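Local atomic coordinates of glycoside hydrolase family 81 (Clostridium thermocellum, PDB entry 6FOP), a protein that probably hydrolyses beta-1,3-glucans such as laminarin, as a family 81 glycoside hydrolase of the Clostridium thermocellum cellulosome. Residues Ile44-Tyr49 with Ser395-Leu400; Gly481-Gly484 with Gly488-Gln491. One frame throughout, in Å; residues are numbered along the deposited sequence. Where two conformers were deposited one is given.

Overall arrangement
Both contacts are largely buried, but contact 2 lies nearer the middle of the chain, about 12 Å from its centre against about 19 Å for contact 1. Contact 1 ties the short helix 43-46, close to the N-terminal beta-rich part, to the turn between strands 390-394 and 399-403 through two stacked indoles, with a magnesium ion bound by carbonyl oxygens of the helix and of the turn that follows it. Contact 2 is local, a turn folding back on the chain just ahead of strand 490-491, where a methyl group meets an asparagine amide. Their centres are about 13 Å apart, and they touch: the ring of W46, stacked on W397, also packs on G481 and H482.

Contact 1 (Ile44-Tyr49 with Ser395-Leu400); sequences ILWNQY and SNWGTL. With MG (magnesium ion), chain Y.
W46 and W397 lay their six-membered rings over one another in an offset stack, centroids 4.3 Å apart and planes inclined by 29°. The tilt brings the far corner of W397 in first: its CH2 stands over one face of the W46 indole, 3.4 Å from W46 CE2, while W397 CZ3 lies 3.6 Å from W46 NE1. L45 adds the backbone end of its side chain, its CB 4.1 Å from the same W397 CH2 and oblique to the ring. With CG anti to the carbonyl carbon (chi1 -69°), the W397 indole reaches out from the turn and sets its six-membered end, CH2 foremost, against W46. Its pyrrole nitrogen is held by a hydrogen bond from NE1 to Q22 O, which helps fix the rotation of the ring; its backbone N bonds D394 OD1. G398 and T399 both face D394 in a G1 beta bulge at the start of strand 399-403. On the far side of segment 44-49 from W397, I44 O and N47 O, each at 2.3 Å, and Y49 O at 2.4 Å bind a magnesium ion, with A102 O from a neighbouring loop. No hydrogen bond joins the two segments, so their contact rests on dispersion and ring overlap between the indoles, with a small apolar share from L45; polar bonds lie around it, Q22 bonding both W397 NE1 (through O) and W46 O (through NE2).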
loop_
_atom_site.group_PDB
_atom_site.type_symbol
_atom_site.label_atom_id
_atom_site.label_comp_id
_atom_site.label_asym_id
_atom_site.label_seq_id
_atom_site.Cartn_x
_atom_site.Cartn_y
_atom_site.Cartn_z
ATOM N N ILE A 44 -7.725 0.580 -16.700
ATOM C CA ILE A 44 -9.008 0.368 -17.373
ATOM C C ILE A 44 -9.859 1.631 -17.404
ATOM O O ILE A 44 -10.482 1.914 -18.426
ATOM C CB ILE A 44 -9.806 -0.768 -16.734
ATOM C CG1 ILE A 44 -9.040 -2.094 -16.781
ATOM C CG2 ILE A 44 -11.156 -0.943 -17.420
ATOM C CD1 ILE A 44 -9.602 -3.155 -15.859
ATOM N N LEU A 45 -9.832 2.393 -16.303
ATOM C CA LEU A 45 -10.638 3.602 -16.153
ATOM C C LEU A 45 -10.100 4.782 -16.941
ATOM O O LEU A 45 -10.877 5.628 -17.407
ATOM C CB LEU A 45 -10.735 3.996 -14.670
ATOM C CG LEU A 45 -11.546 3.039 -13.799
ATOM C CD1 LEU A 45 -11.109 3.149 -12.346
ATOM C CD2 LEU A 45 -13.038 3.269 -13.958
ATOM N N TRP A 46 -8.761 4.882 -17.037
ATOM C CA TRP A 46 -8.127 6.075 -17.600
ATOM C C TRP A 46 -7.857 5.977 -19.107
ATOM O O TRP A 46 -7.809 6.992 -19.807
ATOM C CB TRP A 46 -6.802 6.337 -16.864
ATOM C CG TRP A 46 -6.908 6.737 -15.406
ATOM C CD1 TRP A 46 -7.127 5.912 -14.345
ATOM C CD2 TRP A 46 -6.709 8.041 -14.869
ATOM N NE1 TRP A 46 -7.093 6.628 -13.160
ATOM C CE2 TRP A 46 -6.843 7.945 -13.466
ATOM C CE3 TRP A 46 -6.425 9.276 -15.436
ATOM C CZ2 TRP A 46 -6.666 9.047 -12.622
ATOM C CZ3 TRP A 46 -6.274 10.366 -14.603
ATOM C CH2 TRP A 46 -6.394 10.241 -13.211
ATOM N N ASN A 47 -7.620 4.756 -19.583
ATOM C CA ASN A 47 -7.261 4.491 -20.963
ATOM C C ASN A 47 -8.487 3.940 -21.712
ATOM O O ASN A 47 -9.338 3.299 -21.111
ATOM C CB ASN A 47 -6.082 3.504 -20.928
ATOM C CG ASN A 47 -5.384 3.352 -22.255
ATOM O OD1 ASN A 47 -4.496 4.127 -22.649
ATOM N ND2 ASN A 47 -5.754 2.298 -22.931
ATOM N N GLN A 48 -8.562 4.197 -23.017
ATOM C CA GLN A 48 -9.635 3.634 -23.841
ATOM C C GLN A 48 -9.770 2.128 -23.567
ATOM O O GLN A 48 -10.858 1.615 -23.321
ATOM C CB GLN A 48 -9.314 3.904 -25.309
ATOM C CG GLN A 48 -10.312 3.347 -26.302
ATOM C CD GLN A 48 -9.974 3.707 -27.737
ATOM O OE1 GLN A 48 -8.951 4.309 -28.015
ATOM N NE2 GLN A 48 -10.830 3.309 -28.650
ATOM N N TYR A 49 -8.653 1.423 -23.682
ATOM C CA TYR A 49 -8.591 0.007 -23.405
ATOM C C TYR A 49 -7.994 -0.190 -21.992
ATOM O O TYR A 49 -8.686 0.082 -21.033
ATOM C CB TYR A 49 -7.864 -0.722 -24.556
ATOM C CG TYR A 49 -8.618 -0.618 -25.862
ATOM C CD1 TYR A 49 -9.819 -1.298 -26.052
ATOM C CD2 TYR A 49 -8.184 0.225 -26.878
ATOM C CE1 TYR A 49 -10.527 -1.171 -27.235
ATOM C CE2 TYR A 49 -8.865 0.329 -28.061
ATOM C CZ TYR A 49 -10.047 -0.351 -28.233
ATOM O OH TYR A 49 -10.743 -0.188 -29.410
ATOM N N SER A 395 -15.783 16.035 -8.232
ATOM C CA SER A 395 -16.963 15.165 -8.125
ATOM C C SER A 395 -17.157 14.267 -9.347
ATOM O O SER A 395 -18.149 13.559 -9.443
ATOM C CB SER A 395 -18.216 15.993 -7.907
ATOM O OG SER A 395 -18.406 16.854 -9.011
ATOM N N ASN A 396 -16.249 14.339 -10.309
ATOM C CA ASN A 396 -16.237 13.397 -11.437
ATOM C C ASN A 396 -15.646 12.063 -10.969
ATOM O O ASN A 396 -16.276 11.023 -11.052
ATOM C CB ASN A 396 -15.434 14.044 -12.573
ATOM C CG ASN A 396 -15.444 13.232 -13.841
ATOM O OD1 ASN A 396 -16.454 12.611 -14.193
ATOM N ND2 ASN A 396 -14.319 13.243 -14.548
ATOM N N TRP A 397 -14.424 12.134 -10.436
ATOM C CA TRP A 397 -13.759 10.978 -9.841
ATOM C C TRP A 397 -14.156 10.756 -8.377
ATOM O O TRP A 397 -14.276 9.614 -7.926
ATOM C CB TRP A 397 -12.229 11.108 -9.950
ATOM C CG TRP A 397 -11.736 10.994 -11.367
ATOM C CD1 TRP A 397 -11.730 11.989 -12.315
ATOM C CD2 TRP A 397 -11.232 9.825 -12.017
ATOM N NE1 TRP A 397 -11.228 11.516 -13.501
ATOM C CE2 TRP A 397 -10.928 10.188 -13.352
ATOM C CE3 TRP A 397 -11.014 8.512 -11.609
ATOM C CZ2 TRP A 397 -10.387 9.280 -14.271
ATOM C CZ3 TRP A 397 -10.491 7.614 -12.516
ATOM C CH2 TRP A 397 -10.184 7.999 -13.831
ATOM N N GLY A 398 -14.298 11.844 -7.622
ATOM C CA GLY A 398 -14.546 11.751 -6.167
ATOM C C GLY A 398 -13.233 11.700 -5.399
ATOM O O GLY A 398 -12.778 10.629 -4.952
ATOM N N THR A 399 -12.626 12.871 -5.257
ATOM C CA THR A 399 -11.312 13.005 -4.620
ATOM C C THR A 399 -11.125 14.423 -4.138
ATOM O O THR A 399 -11.623 15.363 -4.768
ATOM C CB THR A 399 -10.158 12.560 -5.584
ATOM O OG1 THR A 399 -8.886 12.668 -4.922
ATOM C CG2 THR A 399 -10.112 13.394 -6.834
ATOM N N LEU A 400 -10.378 14.562 -3.044
ATOM C CA LEU A 400 -9.951 15.865 -2.530
ATOM C C LEU A 400 -8.524 16.150 -2.980
ATOM O O LEU A 400 -7.631 15.348 -2.699
ATOM C CB LEU A 400 -10.021 15.833 -1.003
ATOM C CG LEU A 400 -10.213 17.139 -0.295
ATOM C CD1 LEU A 400 -11.625 17.724 -0.548
ATOM C CD2 LEU A 400 -9.912 16.967 1.196
HETATM MG MG MG Y . -10.593 1.448 -20.682
#

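Contact 2 (Gly481-Gly484 with Gly488-Gln491); sequences GHAG and GNNQ
The loop leading from strand 476-477 into strand 490-491 doubles back here, bringing A483 against N489 shortly before the chain enters the edge strand of a four-stranded antiparallel sheet. The methyl of A483 packs against the N489 side chain, with A483 CB 3.7 Å from N489 ND2 and 3.9 Å from N489 CB. Positive backbone angles at A483 (phi 58°) mark the bend, and the two CA atoms, A483 and N489, come within 4.3 Å. N489 is the polar centre: its OD1 accepts the backbone N-H of N490 at 2.8 Å, in the carbonyl plane and on a lone pair, though the bond is bent (147° at the hydrogen). Its ND2 gives hydrogen bonds to S480 O and S39 O, so both ends of this buried amide are engaged and its rotation is fixed. H482 starts away from segment 488-491, and its ND1 accepts the G484 N-H, 3.0 Å from G484 N and close to the ring plane, while NE2 is hydrogen-bonded to E412 OE1. S480 also bonds A483 N through its OG. Beyond the turn, Q491 bonds H417 and E527 through its two amide ends. The arrangement is a compact loop of the family 81 C-terminal domain in which a buried asparagine bonds the backbone of its own strand start (N490), the returning loop (S480) and distant S39, tying the loop to the N-terminal part of the chain.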
loop_
_atom_site.group_PDB
_atom_site.type_symbol
_atom_site.label_atom_id
_atom_site.label_comp_id
_atom_site.label_asym_id
_atom_site.label_seq_id
_atom_site.Cartn_x
_atom_site.Cartn_y
_atom_site.Cartn_z
ATOM N N GLY A 481 -2.037 7.208 -9.750
ATOM C CA GLY A 481 -3.493 7.207 -9.856
ATOM C C GLY A 481 -4.037 6.294 -10.946
ATOM O O GLY A 481 -5.108 5.705 -10.779
ATOM N N HIS A 482 -3.274 6.188 -12.041
ATOM C CA HIS A 482 -3.740 5.595 -13.285
ATOM C C HIS A 482 -3.056 4.297 -13.697
ATOM O O HIS A 482 -3.621 3.572 -14.534
ATOM C CB HIS A 482 -3.629 6.636 -14.413
ATOM C CG HIS A 482 -2.294 7.280 -14.515
ATOM N ND1 HIS A 482 -1.192 6.646 -15.025
ATOM C CD2 HIS A 482 -1.859 8.477 -14.074
ATOM C CE1 HIS A 482 -0.147 7.447 -14.960
ATOM N NE2 HIS A 482 -0.526 8.560 -14.370
ATOM N N ALA A 483 -1.857 4.000 -13.185
ATOM C CA ALA A 483 -1.132 2.764 -13.563
ATOM C C ALA A 483 -0.887 2.676 -15.073
ATOM O O ALA A 483 -0.829 1.594 -15.666
ATOM C CB ALA A 483 -1.832 1.528 -13.039
ATOM N N GLY A 484 -0.651 3.809 -15.705
ATOM C CA GLY A 484 -0.504 3.907 -17.158
ATOM C C GLY A 484 0.928 3.642 -17.613
ATOM O O GLY A 484 1.519 4.453 -18.339
ATOM N N GLY A 488 2.786 -1.558 -14.990
ATOM C CA GLY A 488 1.668 -1.413 -14.076
ATOM C C GLY A 488 1.813 -0.268 -13.096
ATOM O O GLY A 488 2.351 0.789 -13.445
ATOM N N ASN A 489 1.230 -0.445 -11.918
ATOM C CA ASN A 489 1.358 0.567 -10.861
ATOM C C ASN A 489 2.723 0.410 -10.202
ATOM O O ASN A 489 3.440 -0.553 -10.464
ATOM C CB ASN A 489 0.166 0.497 -9.904
ATOM C CG ASN A 489 -0.225 1.871 -9.371
ATOM O OD1 ASN A 489 0.641 2.643 -8.934
ATOM N ND2 ASN A 489 -1.497 2.192 -9.382
ATOM N N ASN A 490 3.074 1.384 -9.347
ATOM C CA ASN A 490 4.349 1.386 -8.664
ATOM C C ASN A 490 4.194 2.004 -7.293
ATOM O O ASN A 490 3.302 2.793 -7.059
ATOM C CB ASN A 490 5.431 2.151 -9.438
ATOM C CG ASN A 490 5.214 3.633 -9.394
ATOM O OD1 ASN A 490 5.654 4.305 -8.423
ATOM N ND2 ASN A 490 4.562 4.185 -10.411
ATOM N N GLN A 491 5.125 1.651 -6.411
ATOM C CA GLN A 491 5.369 2.454 -5.215
ATOM C C GLN A 491 6.888 2.436 -4.961
ATOM O O GLN A 491 7.498 1.360 -4.922
ATOM C CB GLN A 491 4.596 2.002 -3.964
ATOM C CG GLN A 491 4.940 2.854 -2.733
ATOM C CD GLN A 491 3.987 2.641 -1.595
ATOM O OE1 GLN A 491 3.022 3.414 -1.438
ATOM N NE2 GLN A 491 4.217 1.594 -0.801
#